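Local coordinates for protein N(2),N(2)-dimethylguanosine tRNA methyltransferase (Pyrococcus horikoshii, PDB 2DUL) that probably dimethylates the N2 atom of guanine 26 in tRNAs, using S-adenosyl-L-methionine as methyl donor, at residues R180-V185 / T197-G202; V203-A208 / P275-P280. All blocks are in the same frame, centred on the assembly; numbering follows the deposited sequence.

Interaction 1 (R180-V185 / T197-G202); sequences RKYLAV and TRILVG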
ATOM      1  N   ARG A 180     -19.574  -4.343   1.271  1.00 16.78           N
ATOM      2  CA  ARG A 180     -19.818  -4.255  -0.165  1.00 16.76           C
ATOM      3  C   ARG A 180     -18.549  -4.153  -1.006  1.00 17.61           C
ATOM      4  O   ARG A 180     -18.417  -4.841  -2.020  1.00 16.88           O
ATOM      5  CB  ARG A 180     -20.713  -3.051  -0.503  1.00 17.22           C
ATOM      6  CG  ARG A 180     -22.131  -3.095   0.081  1.00 19.08           C
ATOM      7  CD  ARG A 180     -23.075  -2.195  -0.721  1.00 19.40           C
ATOM      8  NE  ARG A 180     -22.546  -0.841  -0.870  1.00 21.33           N
ATOM      9  CZ  ARG A 180     -22.562   0.091   0.081  1.00 21.14           C
ATOM     10  NH1 ARG A 180     -23.094  -0.167   1.267  1.00 22.18           N
ATOM     11  NH2 ARG A 180     -22.024   1.282  -0.150  1.00 23.38           N
ATOM     12  N   LYS A 181     -17.622  -3.297  -0.592  1.00 16.41           N
ATOM     13  CA  LYS A 181     -16.394  -3.085  -1.349  1.00 17.47           C
ATOM     14  C   LYS A 181     -15.283  -4.104  -1.126  1.00 17.36           C
ATOM     15  O   LYS A 181     -14.660  -4.570  -2.087  1.00 16.47           O
ATOM     16  CB  LYS A 181     -15.834  -1.685  -1.057  1.00 20.95           C
ATOM     17  CG  LYS A 181     -16.794  -0.540  -1.373  1.00 23.48           C
ATOM     18  CD  LYS A 181     -16.217   0.800  -0.937  1.00 27.67           C
ATOM     19  CE  LYS A 181     -17.249   1.920  -1.056  1.00 29.70           C
ATOM     20  NZ  LYS A 181     -17.641   2.163  -2.471  1.00 29.75           N
ATOM     21  N   TYR A 182     -15.040  -4.444   0.138  1.00 17.07           N
ATOM     22  CA  TYR A 182     -13.964  -5.362   0.496  1.00 16.47           C
ATOM     23  C   TYR A 182     -14.366  -6.756   0.945  1.00 16.03           C
ATOM     24  O   TYR A 182     -13.497  -7.580   1.233  1.00 16.64           O
ATOM     25  CB  TYR A 182     -13.098  -4.707   1.576  1.00 15.83           C
ATOM     26  CG  TYR A 182     -12.503  -3.406   1.100  1.00 18.88           C
ATOM     27  CD1 TYR A 182     -11.403  -3.401   0.246  1.00 19.36           C
ATOM     28  CD2 TYR A 182     -13.072  -2.178   1.452  1.00 19.95           C
ATOM     29  CE1 TYR A 182     -10.879  -2.214  -0.252  1.00 20.57           C
ATOM     30  CE2 TYR A 182     -12.552  -0.974   0.954  1.00 20.02           C
ATOM     31  CZ  TYR A 182     -11.458  -1.007   0.103  1.00 21.03           C
ATOM     32  OH  TYR A 182     -10.939   0.151  -0.419  1.00 22.47           O
ATOM     33  N   LEU A 183     -15.667  -7.022   0.999  1.00 14.59           N
ATOM     34  CA  LEU A 183     -16.172  -8.324   1.421  1.00 16.02           C
ATOM     35  C   LEU A 183     -15.493  -8.791   2.717  1.00 16.73           C
ATOM     36  O   LEU A 183     -15.004  -9.922   2.819  1.00 13.97           O
ATOM     37  CB  LEU A 183     -15.969  -9.350   0.293  1.00 15.58           C
ATOM     38  CG  LEU A 183     -16.748  -9.026  -0.992  1.00 18.05           C
ATOM     39  CD1 LEU A 183     -16.404 -10.037  -2.083  1.00 18.11           C
ATOM     40  CD2 LEU A 183     -18.253  -9.041  -0.700  1.00 18.41           C
ATOM     41  N   ALA A 184     -15.470  -7.906   3.707  1.00 14.64           N
ATOM     42  CA  ALA A 184     -14.860  -8.199   4.999  1.00 14.95           C
ATOM     43  C   ALA A 184     -15.513  -7.336   6.078  1.00 16.34           C
ATOM     44  O   ALA A 184     -16.005  -6.241   5.788  1.00 17.24           O
ATOM     45  CB  ALA A 184     -13.350  -7.917   4.944  1.00 13.65           C
ATOM     46  N   VAL A 185     -15.519  -7.845   7.309  1.00 15.95           N
ATOM     47  CA  VAL A 185     -16.082  -7.150   8.465  1.00 17.19           C
ATOM     48  C   VAL A 185     -14.939  -6.387   9.147  1.00 17.92           C
ATOM     49  O   VAL A 185     -14.016  -6.992   9.702  1.00 16.20           O
ATOM     50  CB  VAL A 185     -16.705  -8.159   9.470  1.00 18.10           C
ATOM     51  CG1 VAL A 185     -17.316  -7.419  10.650  1.00 22.87           C
ATOM     52  CG2 VAL A 185     -17.764  -9.012   8.767  1.00 18.90           C
ATOM     53  N   THR A 197      -5.463  -2.295   6.767  1.00 16.20           N
ATOM     54  CA  THR A 197      -4.345  -2.611   5.889  1.00 15.40           C
ATOM     55  C   THR A 197      -4.357  -4.109   5.565  1.00 16.88           C
ATOM     56  O   THR A 197      -4.117  -4.503   4.424  1.00 15.87           O
ATOM     57  CB  THR A 197      -2.990  -2.225   6.541  1.00 16.89           C
ATOM     58  OG1 THR A 197      -2.933  -0.805   6.721  1.00 16.96           O
ATOM     59  CG2 THR A 197      -1.829  -2.647   5.666  1.00 17.20           C
ATOM     60  N   ARG A 198      -4.647  -4.937   6.565  1.00 14.28           N
ATOM     61  CA  ARG A 198      -4.694  -6.382   6.354  1.00 14.45           C
ATOM     62  C   ARG A 198      -5.924  -6.783   5.547  1.00 15.22           C
ATOM     63  O   ARG A 198      -5.901  -7.793   4.848  1.00 15.15           O
ATOM     64  CB  ARG A 198      -4.660  -7.123   7.695  1.00 14.18           C
ATOM     65  CG  ARG A 198      -3.282  -7.092   8.331  1.00 14.76           C
ATOM     66  CD  ARG A 198      -3.239  -7.757   9.694  1.00 13.44           C
ATOM     67  NE  ARG A 198      -1.897  -7.631  10.260  1.00 15.27           N
ATOM     68  CZ  ARG A 198      -0.862  -8.392   9.918  1.00 15.87           C
ATOM     69  NH1 ARG A 198       0.321  -8.184  10.481  1.00 12.77           N
ATOM     70  NH2 ARG A 198      -1.010  -9.376   9.033  1.00 14.23           N
ATOM     71  N   ILE A 199      -6.995  -5.994   5.641  1.00 13.04           N
ATOM     72  CA  ILE A 199      -8.198  -6.266   4.859  1.00 14.25           C
ATOM     73  C   ILE A 199      -7.865  -6.009   3.387  1.00 15.35           C
ATOM     74  O   ILE A 199      -8.242  -6.784   2.507  1.00 15.35           O
ATOM     75  CB  ILE A 199      -9.394  -5.358   5.283  1.00 14.32           C
ATOM     76  CG1 ILE A 199      -9.978  -5.859   6.610  1.00 14.42           C
ATOM     77  CG2 ILE A 199     -10.490  -5.388   4.203  1.00 13.62           C
ATOM     78  CD1 ILE A 199     -11.012  -4.923   7.229  1.00 17.20           C
ATOM     79  N   LEU A 200      -7.135  -4.930   3.123  1.00 14.55           N
ATOM     80  CA  LEU A 200      -6.749  -4.593   1.754  1.00 16.34           C
ATOM     81  C   LEU A 200      -5.882  -5.704   1.155  1.00 17.24           C
ATOM     82  O   LEU A 200      -6.112  -6.149   0.034  1.00 17.15           O
ATOM     83  CB  LEU A 200      -5.958  -3.284   1.730  1.00 19.60           C
ATOM     84  CG  LEU A 200      -6.083  -2.345   0.524  1.00 25.87           C
ATOM     85  CD1 LEU A 200      -4.839  -1.463   0.466  1.00 24.92           C
ATOM     86  CD2 LEU A 200      -6.246  -3.119  -0.764  1.00 27.92           C
ATOM     87  N   VAL A 201      -4.866  -6.138   1.894  1.00 16.20           N
ATOM     88  CA  VAL A 201      -3.997  -7.197   1.389  1.00 15.91           C
ATOM     89  C   VAL A 201      -4.824  -8.455   1.164  1.00 16.46           C
ATOM     90  O   VAL A 201      -4.678  -9.137   0.148  1.00 16.40           O
ATOM     91  CB  VAL A 201      -2.858  -7.515   2.382  1.00 15.27           C
ATOM     92  CG1 VAL A 201      -2.033  -8.698   1.870  1.00 15.49           C
ATOM     93  CG2 VAL A 201      -1.968  -6.276   2.562  1.00 17.90           C
ATOM     94  N   GLY A 202      -5.702  -8.743   2.121  1.00 15.24           N
ATOM     95  CA  GLY A 202      -6.548  -9.916   2.033  1.00 16.11           C
ATOM     96  C   GLY A 202      -7.474  -9.962   0.828  1.00 15.88           C
ATOM     97  O   GLY A 202      -7.695 -11.033   0.262  1.00 14.75           O
TER
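The side chains of Y182 and I199 cross at about a right angle, and the branch methyl CG2 of the isoleucine meets the tyrosine ring obliquely at its root, with I199 CG2 4.2 Å from Y182 CG. S142 and P143, from a neighbouring loop, also touch the Y182 side chain. The closest approach is made not by the ring but by the methylene beneath it, with Y182 CB 3.8 Å from I199 CG2.

The same isoleucine methyl serves a second partner, since A184 CB stands 3.9 Å from I199 CG2. CG2 is anti to the backbone N of I199, while CG1 runs beside that N (chi1 -76°) and carries CD1 toward the carbonyl of V185, with I199 CD1 4.4 Å from V185 O. A beta-branched residue suits this place because its two arms serve different neighbours along 180-185. Alanine suits the facing position, where a small side chain lets the backbones approach to 6.9 Å between A184 CA and I199 CA.

No hydrogen bond joins the two segments, and the contact rests on buried apolar groups. Helix 175-182 gives way at L183, whose positive phi (48°) turns the chain into the extended course of A184 and V185. That course meets strand 273-277, where V185 shares backbone hydrogen bonding with G274, and I199 touches V276 of the same strand. A short helix ended by a residue in the left-handed helical conformation is a familiar helix-to-loop exit. Here it is laid on the helix that precedes the last two strands of the class I methyltransferase sheet.

Interaction 2 (V203-A208 / P275-P280); sequences VIARYA and PVWLGP
R206 reaches the proline ring of P275 through a bent side chain: CG sits beside the backbone N (chi1 -75°), the next bond is extended, and the turn at chi3 (-71°) swings the guanidinium beneath the ring. P275 CG then stands over the centre of one guanidinium face, with R206 NH1 3.4 Å and R206 CZ 3.5 Å from P275 CG. A saturated ring makes a compact lid for a flat cation, and contact through the face keeps the N-H groups at the rim available for bonding.

Those groups are well used. NH2 gives a hydrogen bond to Y182 O and NH1 one to L183 O, so the cation meets the carbonyls of the last residue of helix 175-182 and of the one just after it, while NE makes a weak bond to G202 O, one turn back. A water adds a further link: it receives a weak bond from R206 NH2 at 2.8 Å and donates to P275 O at 2.8 Å. A leucine in place of R206 would probably leave the carbonyls of Y182 and L183 without these donors and the ring of P275 without its flat support.

Deeper in, A205 CB lies 4.3 Å from W277 CZ3, a small methyl meeting the six-membered part of the indole obliquely. The indole is steadied within its own segment by a hydrogen bond from W277 NE1 to P280 O at 2.9 Å, with an N-H...O angle of 151°. G279 N lies over one indole face, offset toward its rim, so the chain after the strand curls around the tryptophan. Helix 192-209, packed on the Rossmann-like methyltransferase sheet, thus also bears on an edge strand of a separate three-stranded antiparallel sheet.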
ATOM      1  N   VAL A 203      -8.018  -8.819   0.423  1.00 13.88           N
ATOM      2  CA  VAL A 203      -8.921  -8.807  -0.725  1.00 14.19           C
ATOM      3  C   VAL A 203      -8.146  -9.013  -2.031  1.00 15.40           C
ATOM      4  O   VAL A 203      -8.642  -9.645  -2.967  1.00 13.54           O
ATOM      5  CB  VAL A 203      -9.750  -7.489  -0.792  1.00 14.95           C
ATOM      6  CG1 VAL A 203      -8.889  -6.338  -1.286  1.00 14.77           C
ATOM      7  CG2 VAL A 203     -10.980  -7.697  -1.691  1.00 15.80           C
ATOM      8  N   ILE A 204      -6.923  -8.495  -2.083  1.00 14.34           N
ATOM      9  CA  ILE A 204      -6.083  -8.669  -3.262  1.00 14.50           C
ATOM     10  C   ILE A 204      -5.774 -10.164  -3.392  1.00 14.97           C
ATOM     11  O   ILE A 204      -5.862 -10.734  -4.482  1.00 13.49           O
ATOM     12  CB  ILE A 204      -4.746  -7.897  -3.134  1.00 15.58           C
ATOM     13  CG1 ILE A 204      -5.012  -6.391  -3.087  1.00 16.16           C
ATOM     14  CG2 ILE A 204      -3.838  -8.222  -4.324  1.00 15.43           C
ATOM     15  CD1 ILE A 204      -3.776  -5.565  -2.783  1.00 17.24           C
ATOM     16  N   ALA A 205      -5.432 -10.789  -2.269  1.00 14.43           N
ATOM     17  CA  ALA A 205      -5.121 -12.216  -2.250  1.00 15.34           C
ATOM     18  C   ALA A 205      -6.321 -13.049  -2.696  1.00 15.22           C
ATOM     19  O   ALA A 205      -6.179 -13.998  -3.465  1.00 15.10           O
ATOM     20  CB  ALA A 205      -4.684 -12.640  -0.844  1.00 15.93           C
ATOM     21  N   ARG A 206      -7.504 -12.700  -2.204  1.00 13.94           N
ATOM     22  CA  ARG A 206      -8.711 -13.441  -2.557  1.00 15.20           C
ATOM     23  C   ARG A 206      -9.077 -13.293  -4.028  1.00 14.92           C
ATOM     24  O   ARG A 206      -9.404 -14.286  -4.671  1.00 14.80           O
ATOM     25  CB  ARG A 206      -9.885 -13.025  -1.658  1.00 14.09           C
ATOM     26  CG  ARG A 206      -9.791 -13.610  -0.240  1.00 15.42           C
ATOM     27  CD  ARG A 206     -10.977 -13.213   0.625  1.00 17.13           C
ATOM     28  NE  ARG A 206     -10.918 -11.798   0.973  1.00 16.37           N
ATOM     29  CZ  ARG A 206     -11.974 -11.060   1.299  1.00 18.56           C
ATOM     30  NH1 ARG A 206     -13.183 -11.602   1.321  1.00 14.69           N
ATOM     31  NH2 ARG A 206     -11.815  -9.778   1.596  1.00 13.70           N
ATOM     32  N   TYR A 207      -9.005 -12.078  -4.575  1.00 14.05           N
ATOM     33  CA  TYR A 207      -9.327 -11.880  -5.993  1.00 15.45           C
ATOM     34  C   TYR A 207      -8.308 -12.555  -6.912  1.00 15.01           C
ATOM     35  O   TYR A 207      -8.646 -12.988  -8.021  1.00 13.98           O
ATOM     36  CB  TYR A 207      -9.379 -10.392  -6.353  1.00 15.05           C
ATOM     37  CG  TYR A 207     -10.741  -9.745  -6.198  1.00 16.90           C
ATOM     38  CD1 TYR A 207     -11.345  -9.636  -4.948  1.00 17.91           C
ATOM     39  CD2 TYR A 207     -11.431  -9.255  -7.311  1.00 19.65           C
ATOM     40  CE1 TYR A 207     -12.610  -9.057  -4.802  1.00 18.97           C
ATOM     41  CE2 TYR A 207     -12.695  -8.677  -7.180  1.00 19.81           C
ATOM     42  CZ  TYR A 207     -13.277  -8.582  -5.926  1.00 19.88           C
ATOM     43  OH  TYR A 207     -14.526  -8.027  -5.787  1.00 20.24           O
ATOM     44  N   ALA A 208      -7.063 -12.637  -6.455  1.00 15.03           N
ATOM     45  CA  ALA A 208      -5.994 -13.223  -7.264  1.00 14.91           C
ATOM     46  C   ALA A 208      -6.060 -14.740  -7.408  1.00 16.34           C
ATOM     47  O   ALA A 208      -5.658 -15.288  -8.440  1.00 16.34           O
ATOM     48  CB  ALA A 208      -4.632 -12.828  -6.686  1.00 16.50           C
ATOM     49  N   PRO A 275     -12.545 -11.479   6.544  1.00 17.25           N
ATOM     50  CA  PRO A 275     -11.175 -11.995   6.572  1.00 18.18           C
ATOM     51  C   PRO A 275     -10.075 -10.953   6.381  1.00 17.89           C
ATOM     52  O   PRO A 275     -10.267  -9.938   5.716  1.00 20.17           O
ATOM     53  CB  PRO A 275     -11.181 -13.043   5.459  1.00 18.75           C
ATOM     54  CG  PRO A 275     -12.149 -12.462   4.465  1.00 18.14           C
ATOM     55  CD  PRO A 275     -13.275 -11.982   5.368  1.00 17.55           C
ATOM     56  N   VAL A 276      -8.930 -11.211   7.001  1.00 16.83           N
ATOM     57  CA  VAL A 276      -7.769 -10.345   6.886  1.00 15.74           C
ATOM     58  C   VAL A 276      -6.555 -11.203   6.563  1.00 16.38           C
ATOM     59  O   VAL A 276      -6.563 -12.420   6.767  1.00 16.97           O
ATOM     60  CB  VAL A 276      -7.456  -9.590   8.200  1.00 18.82           C
ATOM     61  CG1 VAL A 276      -8.609  -8.664   8.571  1.00 17.42           C
ATOM     62  CG2 VAL A 276      -7.182 -10.598   9.321  1.00 19.63           C
ATOM     63  N   TRP A 277      -5.520 -10.557   6.045  1.00 17.18           N
ATOM     64  CA  TRP A 277      -4.262 -11.225   5.738  1.00 17.93           C
ATOM     65  C   TRP A 277      -3.557 -11.342   7.088  1.00 18.07           C
ATOM     66  O   TRP A 277      -3.437 -10.348   7.806  1.00 15.64           O
ATOM     67  CB  TRP A 277      -3.446 -10.344   4.786  1.00 17.53           C
ATOM     68  CG  TRP A 277      -2.064 -10.824   4.506  1.00 18.95           C
ATOM     69  CD1 TRP A 277      -0.901 -10.310   5.002  1.00 18.44           C
ATOM     70  CD2 TRP A 277      -1.689 -11.872   3.604  1.00 17.33           C
ATOM     71  NE1 TRP A 277       0.177 -10.966   4.455  1.00 19.38           N
ATOM     72  CE2 TRP A 277      -0.278 -11.930   3.595  1.00 18.99           C
ATOM     73  CE3 TRP A 277      -2.410 -12.763   2.797  1.00 17.92           C
ATOM     74  CZ2 TRP A 277       0.432 -12.846   2.810  1.00 20.15           C
ATOM     75  CZ3 TRP A 277      -1.701 -13.678   2.014  1.00 18.79           C
ATOM     76  CH2 TRP A 277      -0.296 -13.709   2.029  1.00 18.68           C
ATOM     77  N   LEU A 278      -3.128 -12.550   7.452  1.00 17.23           N
ATOM     78  CA  LEU A 278      -2.419 -12.754   8.718  1.00 17.94           C
ATOM     79  C   LEU A 278      -0.942 -13.042   8.457  1.00 19.21           C
ATOM     80  O   LEU A 278      -0.196 -13.405   9.369  1.00 18.76           O
ATOM     81  CB  LEU A 278      -3.030 -13.917   9.514  1.00 16.56           C
ATOM     82  CG  LEU A 278      -4.438 -13.715  10.084  1.00 17.53           C
ATOM     83  CD1 LEU A 278      -4.858 -14.941  10.880  1.00 16.36           C
ATOM     84  CD2 LEU A 278      -4.443 -12.480  10.984  1.00 17.49           C
ATOM     85  N   GLY A 279      -0.525 -12.880   7.206  1.00 18.56           N
ATOM     86  CA  GLY A 279       0.865 -13.109   6.867  1.00 18.33           C
ATOM     87  C   GLY A 279       1.695 -11.857   7.081  1.00 19.24           C
ATOM     88  O   GLY A 279       1.234 -10.909   7.723  1.00 19.41           O
ATOM     89  N   PRO A 280       2.931 -11.819   6.560  1.00 18.43           N
ATOM     90  CA  PRO A 280       3.831 -10.668   6.698  1.00 18.69           C
ATOM     91  C   PRO A 280       3.274  -9.422   6.011  1.00 18.41           C
ATOM     92  O   PRO A 280       2.583  -9.524   4.998  1.00 18.77           O
ATOM     93  CB  PRO A 280       5.113 -11.141   6.008  1.00 18.69           C
ATOM     94  CG  PRO A 280       5.042 -12.649   6.109  1.00 20.43           C
ATOM     95  CD  PRO A 280       3.590 -12.922   5.839  1.00 18.84           C
TER
HETATM   96  O   HOH W   1      -9.482  -9.368   3.108  1.00 15.71           O

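In the fold
From the N terminus, the chain leaves helix 175-182, loops round and enters helix 192-209, where interaction 1 closes a short loop of 11 residues. Interaction 2 opens farther along that helix and returns only after 66 residues, which include strands 213-223 and 226-235 of the nine-stranded sheet, helix 237-244, and strands 247-252 and 259-263. The two loops are therefore in series, neither nested nor crossed. Helix 192-209 is their common element, and their centres are 8 Å apart. The probable hydrogen bond from R198 NH2 to W277 O and the packing of V201 on W277 bind the methyltransferase sheet's flanking helix to strand 273-277 of the smaller sheet.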